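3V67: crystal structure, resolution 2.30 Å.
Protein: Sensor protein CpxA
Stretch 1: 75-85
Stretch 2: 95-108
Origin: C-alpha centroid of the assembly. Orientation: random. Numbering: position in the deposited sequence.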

ATOM      1  N   ASN A  75     -17.798 -15.613 -10.559  1.00 75.48           N
ATOM      2  CA  ASN A  75     -18.105 -14.654 -11.613  1.00 76.37           C
ATOM      3  C   ASN A  75     -17.568 -13.261 -11.299  1.00 72.22           C
ATOM      4  O   ASN A  75     -17.143 -12.529 -12.194  1.00 75.39           O
ATOM      5  CB  ASN A  75     -19.615 -14.586 -11.838  1.00 86.00           C
ATOM      6  CG  ASN A  75     -20.006 -14.894 -13.269  1.00 93.02           C
ATOM      7  OD1 ASN A  75     -20.020 -14.009 -14.125  1.00 94.27           O
ATOM      8  ND2 ASN A  75     -20.327 -16.155 -13.538  1.00 95.22           N
ATOM      9  N   PHE A  76     -17.594 -12.907 -10.017  1.00 65.05           N
ATOM     10  CA  PHE A  76     -17.148 -11.595  -9.560  1.00 57.61           C
ATOM     11  C   PHE A  76     -15.695 -11.305  -9.938  1.00 53.82           C
ATOM     12  O   PHE A  76     -15.394 -10.254 -10.511  1.00 61.01           O
ATOM     13  CB  PHE A  76     -17.341 -11.475  -8.046  1.00 66.18           C
ATOM     14  CG  PHE A  76     -16.521 -10.392  -7.415  1.00 74.77           C
ATOM     15  CD1 PHE A  76     -16.848  -9.059  -7.599  1.00 78.13           C
ATOM     16  CD2 PHE A  76     -15.426 -10.708  -6.631  1.00 80.64           C
ATOM     17  CE1 PHE A  76     -16.091  -8.060  -7.017  1.00 81.19           C
ATOM     18  CE2 PHE A  76     -14.667  -9.715  -6.045  1.00 82.78           C
ATOM     19  CZ  PHE A  76     -14.999  -8.389  -6.239  1.00 83.28           C
ATOM     20  N   GLN A  77     -14.806 -12.244  -9.624  1.00 46.53           N
ATOM     21  CA  GLN A  77     -13.393 -12.121  -9.966  1.00 41.55           C
ATOM     22  C   GLN A  77     -13.211 -11.929 -11.470  1.00 35.22           C
ATOM     23  O   GLN A  77     -12.317 -11.208 -11.917  1.00 40.09           O
ATOM     24  CB  GLN A  77     -12.627 -13.362  -9.497  1.00 44.68           C
ATOM     25  CG  GLN A  77     -12.758 -13.646  -8.007  1.00 50.52           C
ATOM     26  CD  GLN A  77     -12.123 -14.961  -7.596  1.00 56.72           C
ATOM     27  OE1 GLN A  77     -11.831 -15.814  -8.434  1.00 56.07           O
ATOM     28  NE2 GLN A  77     -11.905 -15.130  -6.298  1.00 62.14           N
ATOM     29  N   LEU A  78     -14.080 -12.573 -12.242  1.00 33.84           N
ATOM     30  CA  LEU A  78     -14.025 -12.507 -13.696  1.00 39.97           C
ATOM     31  C   LEU A  78     -14.430 -11.122 -14.206  1.00 34.88           C
ATOM     32  O   LEU A  78     -13.781 -10.560 -15.099  1.00 49.79           O
ATOM     33  CB  LEU A  78     -14.922 -13.591 -14.295  1.00 39.84           C
ATOM     34  CG  LEU A  78     -14.623 -14.062 -15.716  1.00 47.60           C
ATOM     35  CD1 LEU A  78     -13.202 -13.701 -16.121  1.00 41.53           C
ATOM     36  CD2 LEU A  78     -14.836 -15.565 -15.803  1.00 53.26           C
ATOM     37  N   ARG A  79     -15.502 -10.579 -13.632  1.00 32.83           N
ATOM     38  CA  ARG A  79     -15.939  -9.223 -13.949  1.00 50.28           C
ATOM     39  C   ARG A  79     -14.843  -8.212 -13.627  1.00 50.56           C
ATOM     40  O   ARG A  79     -14.503  -7.351 -14.451  1.00 49.25           O
ATOM     41  CB  ARG A  79     -17.204  -8.873 -13.163  1.00 56.90           C
ATOM     42  CG  ARG A  79     -18.503  -9.148 -13.902  1.00 68.38           C
ATOM     43  CD  ARG A  79     -19.183 -10.405 -13.396  1.00 77.38           C
ATOM     44  NE  ARG A  79     -19.381 -10.371 -11.950  1.00 84.00           N
ATOM     45  CZ  ARG A  79     -20.349 -11.022 -11.314  1.00 92.11           C
ATOM     46  NH1 ARG A  79     -21.217 -11.751 -12.001  1.00 96.13           N
ATOM     47  NH2 ARG A  79     -20.455 -10.938  -9.994  1.00 92.30           N
ATOM     48  N   ALA A  80     -14.294  -8.328 -12.421  1.00 44.54           N
ATOM     49  CA  ALA A  80     -13.231  -7.439 -11.973  1.00 38.31           C
ATOM     50  C   ALA A  80     -12.032  -7.506 -12.914  1.00 37.63           C
ATOM     51  O   ALA A  80     -11.483  -6.473 -13.299  1.00 36.39           O
ATOM     52  CB  ALA A  80     -12.813  -7.788 -10.550  1.00 37.55           C
ATOM     53  N   MET A  81     -11.638  -8.720 -13.292  1.00 37.92           N
ATOM     54  CA  MET A  81     -10.506  -8.895 -14.201  1.00 43.55           C
ATOM     55  C   MET A  81     -10.754  -8.261 -15.563  1.00 41.97           C
ATOM     56  O   MET A  81      -9.894  -7.547 -16.079  1.00 44.16           O
ATOM     57  CB  MET A  81     -10.143 -10.372 -14.370  1.00 49.89           C
ATOM     58  CG  MET A  81      -9.059 -10.615 -15.420  1.00 56.73           C
ATOM     59  SD  MET A  81      -7.576  -9.600 -15.204  1.00 42.73           S
ATOM     60  CE  MET A  81      -7.109 -10.011 -13.535  1.00 23.02           C
ATOM     61  N   GLN A  82     -11.923  -8.522 -16.141  1.00 45.12           N
ATOM     62  CA  GLN A  82     -12.265  -7.937 -17.435  1.00 50.19           C
ATOM     63  C   GLN A  82     -12.196  -6.417 -17.384  1.00 44.29           C
ATOM     64  O   GLN A  82     -11.563  -5.772 -18.239  1.00 39.76           O
ATOM     65  CB  GLN A  82     -13.657  -8.385 -17.881  1.00 65.16           C
ATOM     66  CG  GLN A  82     -14.210  -7.619 -19.077  1.00 79.35           C
ATOM     67  CD  GLN A  82     -13.544  -7.990 -20.394  1.00 88.61           C
ATOM     68  OE1 GLN A  82     -12.546  -8.712 -20.424  1.00 86.84           O
ATOM     69  NE2 GLN A  82     -14.104  -7.501 -21.493  1.00 97.02           N
ATOM     70  N   ASN A  83     -12.843  -5.851 -16.367  1.00 44.68           N
ATOM     71  CA  ASN A  83     -12.800  -4.412 -16.163  1.00 46.43           C
ATOM     72  C   ASN A  83     -11.367  -3.898 -16.077  1.00 43.73           C
ATOM     73  O   ASN A  83     -11.028  -2.895 -16.703  1.00 42.42           O
ATOM     74  CB  ASN A  83     -13.578  -4.015 -14.910  1.00 49.50           C
ATOM     75  CG  ASN A  83     -13.609  -2.514 -14.700  1.00 54.58           C
ATOM     76  OD1 ASN A  83     -12.712  -1.944 -14.081  1.00 55.15           O
ATOM     77  ND2 ASN A  83     -14.643  -1.864 -15.224  1.00 56.40           N
ATOM     78  N   PHE A  84     -10.530  -4.597 -15.312  1.00 30.92           N
ATOM     79  CA  PHE A  84      -9.130  -4.213 -15.158  1.00 27.01           C
ATOM     80  C   PHE A  84      -8.413  -4.182 -16.499  1.00 32.25           C
ATOM     81  O   PHE A  84      -7.720  -3.214 -16.819  1.00 32.54           O
ATOM     82  CB  PHE A  84      -8.400  -5.162 -14.202  1.00 26.91           C
ATOM     83  CG  PHE A  84      -6.988  -4.742 -13.894  1.00 32.49           C
ATOM     84  CD1 PHE A  84      -6.724  -3.876 -12.848  1.00 30.99           C
ATOM     85  CD2 PHE A  84      -5.927  -5.214 -14.652  1.00 28.85           C
ATOM     86  CE1 PHE A  84      -5.428  -3.485 -12.562  1.00 26.06           C
ATOM     87  CE2 PHE A  84      -4.631  -4.826 -14.371  1.00 26.82           C
ATOM     88  CZ  PHE A  84      -4.382  -3.960 -13.323  1.00 24.72           C
ATOM     89  N   VAL A  85      -8.585  -5.247 -17.276  1.00 36.57           N
ATOM     90  CA  VAL A  85      -7.938  -5.365 -18.576  1.00 33.80           C
ATOM     91  C   VAL A  85      -8.341  -4.223 -19.502  1.00 37.43           C
ATOM     92  O   VAL A  85      -7.488  -3.621 -20.161  1.00 30.13           O
ATOM     93  CB  VAL A  85      -8.255  -6.716 -19.247  1.00 34.45           C
ATOM     94  CG1 VAL A  85      -7.775  -6.725 -20.692  1.00 36.10           C
ATOM     95  CG2 VAL A  85      -7.628  -7.858 -18.462  1.00 29.15           C
ATOM     96  N   LYS A  95       0.120  -1.963 -12.653  1.00 18.19           N
ATOM     97  CA  LYS A  95      -0.536  -1.226 -11.585  1.00 19.93           C
ATOM     98  C   LYS A  95      -1.501  -2.157 -10.869  1.00 23.43           C
ATOM     99  O   LYS A  95      -1.642  -3.321 -11.245  1.00 21.17           O
ATOM    100  CB  LYS A  95      -1.302  -0.029 -12.153  1.00 26.51           C
ATOM    101  CG  LYS A  95      -0.434   1.009 -12.856  1.00 27.38           C
ATOM    102  CD  LYS A  95       0.391   1.814 -11.864  1.00 30.61           C
ATOM    103  CE  LYS A  95       1.178   2.906 -12.571  1.00 35.82           C
ATOM    104  NZ  LYS A  95       1.940   3.755 -11.620  1.00 35.90           N
ATOM    105  N   GLN A  96      -2.161  -1.646  -9.836  1.00 21.67           N
ATOM    106  CA  GLN A  96      -3.210  -2.407  -9.170  1.00 23.60           C
ATOM    107  C   GLN A  96      -4.475  -1.582  -8.950  1.00 31.57           C
ATOM    108  O   GLN A  96      -4.412  -0.370  -8.747  1.00 38.65           O
ATOM    109  CB  GLN A  96      -2.710  -3.014  -7.855  1.00 22.16           C
ATOM    110  CG  GLN A  96      -2.293  -2.001  -6.805  1.00 29.51           C
ATOM    111  CD  GLN A  96      -1.765  -2.662  -5.542  1.00 32.16           C
ATOM    112  OE1 GLN A  96      -1.353  -3.821  -5.563  1.00 36.18           O
ATOM    113  NE2 GLN A  96      -1.778  -1.926  -4.437  1.00 31.60           N
ATOM    114  N   ARG A  97      -5.623  -2.252  -9.009  1.00 27.96           N
ATOM    115  CA  ARG A  97      -6.918  -1.612  -8.797  1.00 21.63           C
ATOM    116  C   ARG A  97      -7.748  -2.410  -7.796  1.00 36.82           C
ATOM    117  O   ARG A  97      -7.726  -3.640  -7.805  1.00 39.55           O
ATOM    118  CB  ARG A  97      -7.689  -1.496 -10.113  1.00 23.88           C
ATOM    119  CG  ARG A  97      -7.252  -0.344 -11.005  1.00 35.21           C
ATOM    120  CD  ARG A  97      -8.062  -0.313 -12.296  1.00 39.17           C
ATOM    121  NE  ARG A  97      -8.123   1.028 -12.869  1.00 45.47           N
ATOM    122  CZ  ARG A  97      -7.260   1.504 -13.759  1.00 47.11           C
ATOM    123  NH1 ARG A  97      -6.257   0.749 -14.187  1.00 56.15           N
ATOM    124  NH2 ARG A  97      -7.399   2.739 -14.224  1.00 42.97           N
ATOM    125  N   LEU A  98      -8.488  -1.709  -6.944  1.00 42.46           N
ATOM    126  CA  LEU A  98      -9.309  -2.368  -5.935  1.00 39.50           C
ATOM    127  C   LEU A  98     -10.770  -2.463  -6.364  1.00 39.43           C
ATOM    128  O   LEU A  98     -11.413  -1.458  -6.657  1.00 38.38           O
ATOM    129  CB  LEU A  98      -9.197  -1.648  -4.589  1.00 40.41           C
ATOM    130  CG  LEU A  98      -9.856  -2.348  -3.399  1.00 39.26           C
ATOM    131  CD1 LEU A  98      -9.250  -3.724  -3.182  1.00 36.67           C
ATOM    132  CD2 LEU A  98      -9.726  -1.499  -2.143  1.00 35.92           C
ATOM    133  N   TYR A  99     -11.280  -3.688  -6.399  1.00 46.12           N
ATOM    134  CA  TYR A  99     -12.671  -3.953  -6.741  1.00 53.93           C
ATOM    135  C   TYR A  99     -13.398  -4.496  -5.516  1.00 58.01           C
ATOM    136  O   TYR A  99     -13.387  -5.700  -5.257  1.00 60.07           O
ATOM    137  CB  TYR A  99     -12.754  -4.952  -7.896  1.00 50.82           C
ATOM    138  CG  TYR A  99     -12.216  -4.409  -9.200  1.00 45.87           C
ATOM    139  CD1 TYR A  99     -13.060  -3.789 -10.112  1.00 40.69           C
ATOM    140  CD2 TYR A  99     -10.865  -4.505  -9.513  1.00 43.06           C
ATOM    141  CE1 TYR A  99     -12.578  -3.286 -11.298  1.00 40.29           C
ATOM    142  CE2 TYR A  99     -10.373  -4.005 -10.697  1.00 39.11           C
ATOM    143  CZ  TYR A  99     -11.234  -3.396 -11.589  1.00 45.28           C
ATOM    144  OH  TYR A  99     -10.749  -2.892 -12.776  1.00 45.51           O
ATOM    145  N   GLY A 100     -14.024  -3.598  -4.763  1.00 58.09           N
ATOM    146  CA  GLY A 100     -14.613  -3.957  -3.488  1.00 56.53           C
ATOM    147  C   GLY A 100     -13.515  -4.296  -2.499  1.00 52.92           C
ATOM    148  O   GLY A 100     -12.861  -3.410  -1.952  1.00 51.65           O
ATOM    149  N   ARG A 101     -13.305  -5.587  -2.282  1.00 58.38           N
ATOM    150  CA  ARG A 101     -12.242  -6.055  -1.404  1.00 64.03           C
ATOM    151  C   ARG A 101     -11.252  -6.904  -2.191  1.00 59.16           C
ATOM    152  O   ARG A 101     -10.358  -7.522  -1.615  1.00 59.57           O
ATOM    153  CB  ARG A 101     -12.823  -6.870  -0.246  1.00 73.09           C
ATOM    154  CG  ARG A 101     -13.593  -6.050   0.781  1.00 80.87           C
ATOM    155  CD  ARG A 101     -12.673  -5.497   1.859  1.00 83.47           C
ATOM    156  NE  ARG A 101     -13.420  -4.845   2.934  1.00 89.37           N
ATOM    157  CZ  ARG A 101     -13.943  -5.481   3.978  1.00 90.10           C
ATOM    158  NH1 ARG A 101     -13.810  -6.796   4.091  1.00 91.70           N
ATOM    159  NH2 ARG A 101     -14.606  -4.805   4.907  1.00 86.10           N
ATOM    160  N   TYR A 102     -11.417  -6.930  -3.510  1.00 52.14           N
ATOM    161  CA  TYR A 102     -10.581  -7.761  -4.371  1.00 44.20           C
ATOM    162  C   TYR A 102      -9.615  -6.922  -5.202  1.00 40.47           C
ATOM    163  O   TYR A 102     -10.014  -6.265  -6.160  1.00 41.42           O
ATOM    164  CB  TYR A 102     -11.455  -8.614  -5.289  1.00 44.16           C
ATOM    165  CG  TYR A 102     -10.731  -9.759  -5.961  1.00 41.55           C
ATOM    166  CD1 TYR A 102     -10.238 -10.825  -5.219  1.00 37.15           C
ATOM    167  CD2 TYR A 102     -10.554  -9.783  -7.339  1.00 35.25           C
ATOM    168  CE1 TYR A 102      -9.581 -11.876  -5.828  1.00 39.03           C
ATOM    169  CE2 TYR A 102      -9.898 -10.832  -7.958  1.00 37.02           C
ATOM    170  CZ  TYR A 102      -9.414 -11.876  -7.197  1.00 41.46           C
ATOM    171  OH  TYR A 102      -8.762 -12.925  -7.805  1.00 44.61           O
ATOM    172  N   MET A 103      -8.342  -6.951  -4.824  1.00 33.14           N
ATOM    173  CA  MET A 103      -7.307  -6.219  -5.542  1.00 31.45           C
ATOM    174  C   MET A 103      -6.822  -6.997  -6.762  1.00 29.85           C
ATOM    175  O   MET A 103      -6.680  -8.219  -6.716  1.00 37.30           O
ATOM    176  CB  MET A 103      -6.119  -5.937  -4.620  1.00 33.76           C
ATOM    177  CG  MET A 103      -5.064  -5.031  -5.233  1.00 31.68           C
ATOM    178  SD  MET A 103      -5.549  -3.298  -5.174  1.00 21.62           S
ATOM    179  CE  MET A 103      -5.254  -2.944  -3.449  1.00 23.76           C
ATOM    180  N   ILE A 104      -6.565  -6.285  -7.851  1.00 27.64           N
ATOM    181  CA  ILE A 104      -6.046  -6.905  -9.060  1.00 27.79           C
ATOM    182  C   ILE A 104      -4.808  -6.177  -9.560  1.00 28.80           C
ATOM    183  O   ILE A 104      -4.828  -4.958  -9.741  1.00 31.11           O
ATOM    184  CB  ILE A 104      -7.104  -6.937 -10.167  1.00 31.21           C
ATOM    185  CG1 ILE A 104      -8.168  -7.986  -9.837  1.00 23.90           C
ATOM    186  CG2 ILE A 104      -6.458  -7.232 -11.510  1.00 28.68           C
ATOM    187  CD1 ILE A 104      -9.218  -8.139 -10.897  1.00 19.54           C
ATOM    188  N   ALA A 105      -3.733  -6.931  -9.783  1.00 21.07           N
ATOM    189  CA  ALA A 105      -2.461  -6.343 -10.185  1.00 16.46           C
ATOM    190  C   ALA A 105      -1.957  -6.890 -11.519  1.00 16.51           C
ATOM    191  O   ALA A 105      -2.061  -8.086 -11.793  1.00 23.86           O
ATOM    192  CB  ALA A 105      -1.416  -6.557  -9.093  1.00 14.11           C
ATOM    193  N   GLY A 106      -1.407  -6.005 -12.343  1.00 15.99           N
ATOM    194  CA  GLY A 106      -0.857  -6.387 -13.633  1.00 13.06           C
ATOM    195  C   GLY A 106      -0.884  -5.244 -14.635  1.00 17.25           C
ATOM    196  O   GLY A 106      -1.191  -4.108 -14.277  1.00 19.76           O
ATOM    197  N   PRO A 107      -0.561  -5.535 -15.902  1.00 18.46           N
ATOM    198  CA  PRO A 107      -0.148  -6.854 -16.378  1.00 17.37           C
ATOM    199  C   PRO A 107       1.361  -7.007 -16.322  1.00 18.37           C
ATOM    200  O   PRO A 107       2.068  -5.998 -16.286  1.00 14.64           O
ATOM    201  CB  PRO A 107      -0.580  -6.825 -17.841  1.00 19.42           C
ATOM    202  CG  PRO A 107      -0.374  -5.403 -18.242  1.00 18.20           C
ATOM    203  CD  PRO A 107      -0.720  -4.580 -17.016  1.00 25.21           C
ATOM    204  N   VAL A 108       1.846  -8.247 -16.324  1.00 20.13           N
ATOM    205  CA  VAL A 108       3.265  -8.503 -16.568  1.00 23.84           C
ATOM    206  C   VAL A 108       3.395  -9.441 -17.762  1.00 24.35           C
ATOM    207  O   VAL A 108       2.619 -10.381 -17.896  1.00 18.72           O
ATOM    208  CB  VAL A 108       3.995  -9.096 -15.331  1.00 29.52           C
ATOM    209  CG1 VAL A 108       3.997  -8.093 -14.184  1.00 26.31           C
ATOM    210  CG2 VAL A 108       3.368 -10.411 -14.894  1.00 25.88           C
TER

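The centre of the contact between the helical stretch 75-85 and the hairpin 95-108 is built around A80, F84 and I104. I104 points toward the helix; its CD1 packs on A80 and its CG2 on F84, while M81 touches both. CD1 lies 3.6 Å from A80 CB, while CG2 sits over one face of the F84 ring, 3.5 Å from F84 CG, in a CH-pi contact 18° off the ring normal. M81 starts out directed away from the hairpin, but its t, p, p side chain curls back and brings CE to 3.5 Å from I104 CG2, so this methyl group touches both the M81 methyl and the F84 face.

F84 has the largest area covered by the other stretch. Its ring reaches across both strands: K95 O and G106 O lie at the ring edge, 3.5 Å and 3.3 Å from F84 CZ, and meet its weakly positive rim; I104 O is 3.2 Å from F84 CE1. These carbonyls are already engaged in the ladder of backbone hydrogen bonds that joins the strands, K95 with G106 and R97 with I104. G106 has backbone angles at which a CB would be jammed against the carbonyl O of the residue before, which by itself calls for glycine.

The small side chain of A80 permits close approach, and the CA atoms of A80 and Y99 are 6.3 Å apart, the shortest distance in the backbone register. A80 CB lies over the Y99 ring, 3.7 Å from Y99 CG. The helix axis runs at 41° to strand 102-108 and at 140° to strand 95-99, as expected when one helix lies obliquely over two antiparallel strands.

Toward F76, Y102 takes over. Q77 CG packs over one face of its ring, 3.9 Å from Y102 CZ, offering the aliphatic part of a polar side chain while Q77 OE1 is hydrogen-bonded elsewhere in the structure. Beyond it, the poorly ordered F76 places CE2 3.5 Å from Y102 CB and CZ 3.3 Å from Y99 O, close to the type II' turn from Y99 to Y102 that closes the hairpin.

The polar edge rests on N83, which points toward the hairpin. Y99 OH donates a short hydrogen bond to N83 OD1, at 2.5 Å, the only hydrogen bond between the stretches. It lets the tyrosine bury its ring against A80 and still satisfy its hydroxyl. F84 N is also near, 3.1 Å from Y99 OH, but the angle is poor and this amide is instead bonded to A80 O within the helix.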